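Long-range contact in Arf-GAP domain and FG repeat-containing protein 1 (Homo sapiens, PDB 2OLM), which acts as a cofactor for HIV-1 Rev in moving viral RNA to the cytoplasm and is required for vesicle docking or fusion during acrosome biogenesis: residues V39-G44 / Q74-F79. Residues are numbered along the deposited sequence; the frame is centred on the assembly and turned at random.
Sequences VNMTVG and QQEIEF
The side chains of Met41 and Phe79 slide past each other in opposite directions where the turn joining strands 38-40 and 45-47, part of the C4-type zinc finger of the Arf-GAP domain, packs against helix 74-82. Met41, its chain bent at chi2 and chi3, brings its methyl CE to 3.9 Å from Phe79 CD2 and 3.8 Å from Glu76 CG, one turn earlier on the helix. The side chains of Met41 and Glu76 cross at about a right angle; CB and CG of Glu76 provide the apolar surface, while OE2 makes a salt bridge with Lys65 of the neighbouring strand 64-66.

Phe79 CG lies anti to the backbone N (chi1 179°), and the ring reaches into the turn. There CE2 of Phe79 comes within 3.6 Å of Gly44 CA and also touches Met41 O, both obliquely to the ring, while Val43 C lies at its edge. The ring also stacks with His83, beyond the segment.

Behind this apolar contact, the turn is fixed by its own polar bonds. Gly44 N donates to Asn40 O at 2.7 Å, bringing the glycine back beside the strand end. Asn40 OD1 forms an Asx turn, accepting from Thr42 N at 3.0 Å, with the donor tilted 30° from the carbonyl plane.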
# COMPACT_ATOMS: atom_id res chain seq x y z
N VAL A 39 -0.05 -5.45 -11.80
CA VAL A 39 -1.14 -5.07 -12.71
C VAL A 39 -0.67 -5.21 -14.13
O VAL A 39 0.47 -4.89 -14.49
CB VAL A 39 -1.69 -3.66 -12.50
CG1 VAL A 39 -2.50 -3.55 -11.16
CG2 VAL A 39 -0.58 -2.63 -12.60
N ASN A 40 -1.56 -5.76 -14.96
CA ASN A 40 -1.36 -5.87 -16.38
C ASN A 40 -2.02 -4.65 -16.98
O ASN A 40 -3.25 -4.60 -17.12
CB ASN A 40 -1.92 -7.15 -16.94
CG ASN A 40 -1.82 -7.23 -18.42
OD1 ASN A 40 -1.39 -6.28 -19.03
ND2 ASN A 40 -2.22 -8.38 -19.01
N MET A 41 -1.22 -3.63 -17.27
CA MET A 41 -1.70 -2.37 -17.81
C MET A 41 -2.21 -2.44 -19.23
O MET A 41 -2.94 -1.58 -19.67
CB MET A 41 -0.58 -1.29 -17.73
CG MET A 41 -0.34 -0.76 -16.29
SD MET A 41 -1.81 -0.05 -15.49
CE MET A 41 -2.37 1.03 -16.70
N THR A 42 -1.83 -3.47 -19.96
CA THR A 42 -2.33 -3.68 -21.31
C THR A 42 -3.82 -3.89 -21.34
O THR A 42 -4.51 -3.34 -22.21
CB THR A 42 -1.57 -4.85 -21.98
OG1 THR A 42 -0.18 -4.50 -22.12
CG2 THR A 42 -2.17 -5.22 -23.35
N VAL A 43 -4.36 -4.68 -20.39
CA VAL A 43 -5.78 -4.92 -20.33
C VAL A 43 -6.48 -4.39 -19.09
O VAL A 43 -7.73 -4.35 -19.07
CB VAL A 43 -6.15 -6.40 -20.49
CG1 VAL A 43 -5.61 -6.95 -21.82
CG2 VAL A 43 -5.69 -7.25 -19.31
N GLY A 44 -5.73 -3.96 -18.06
CA GLY A 44 -6.34 -3.45 -16.83
C GLY A 44 -6.70 -4.49 -15.81
O GLY A 44 -7.73 -4.37 -15.13
N GLN A 74 -1.96 9.11 -12.06
CA GLN A 74 -3.39 9.28 -12.00
C GLN A 74 -4.09 8.62 -13.17
O GLN A 74 -5.12 7.96 -13.00
CB GLN A 74 -3.70 10.79 -11.96
CG GLN A 74 -5.16 11.11 -11.77
CD GLN A 74 -5.68 10.91 -10.34
OE1 GLN A 74 -4.94 11.08 -9.35
NE2 GLN A 74 -6.97 10.57 -10.23
N GLN A 75 -3.50 8.78 -14.37
CA GLN A 75 -4.05 8.16 -15.60
C GLN A 75 -4.13 6.62 -15.45
O GLN A 75 -5.14 5.98 -15.77
CB GLN A 75 -3.18 8.54 -16.81
CG GLN A 75 -3.42 9.93 -17.35
CD GLN A 75 -2.36 10.28 -18.38
OE1 GLN A 75 -2.66 10.36 -19.59
NE2 GLN A 75 -1.12 10.45 -17.94
N GLU A 76 -3.07 6.03 -14.96
CA GLU A 76 -3.09 4.59 -14.79
C GLU A 76 -4.12 4.12 -13.76
O GLU A 76 -4.86 3.15 -13.99
CB GLU A 76 -1.70 4.11 -14.42
CG GLU A 76 -0.71 4.22 -15.55
CD GLU A 76 0.69 3.93 -15.16
OE1 GLU A 76 1.11 4.30 -14.04
OE2 GLU A 76 1.41 3.34 -15.97
N ILE A 77 -4.17 4.79 -12.61
CA ILE A 77 -5.13 4.46 -11.57
C ILE A 77 -6.57 4.56 -12.10
O ILE A 77 -7.37 3.67 -11.91
CB ILE A 77 -4.93 5.36 -10.34
CG1 ILE A 77 -3.58 5.05 -9.68
CG2 ILE A 77 -6.15 5.23 -9.39
CD1 ILE A 77 -3.46 3.66 -9.03
N GLU A 78 -6.86 5.62 -12.84
CA GLU A 78 -8.21 5.77 -13.40
C GLU A 78 -8.54 4.71 -14.45
O GLU A 78 -9.67 4.22 -14.50
CB GLU A 78 -8.42 7.15 -13.96
CG GLU A 78 -8.41 8.22 -12.85
CD GLU A 78 -8.66 9.61 -13.30
OE1 GLU A 78 -8.79 9.85 -14.51
OE2 GLU A 78 -8.72 10.48 -12.43
N PHE A 79 -7.56 4.33 -15.25
CA PHE A 79 -7.78 3.23 -16.18
C PHE A 79 -8.14 1.96 -15.44
O PHE A 79 -9.04 1.23 -15.79
CB PHE A 79 -6.51 3.03 -17.04
CG PHE A 79 -6.63 1.90 -18.01
CD1 PHE A 79 -7.37 2.10 -19.18
CD2 PHE A 79 -6.09 0.65 -17.76
CE1 PHE A 79 -7.52 1.09 -20.11
CE2 PHE A 79 -6.27 -0.38 -18.72
CZ PHE A 79 -7.00 -0.13 -19.87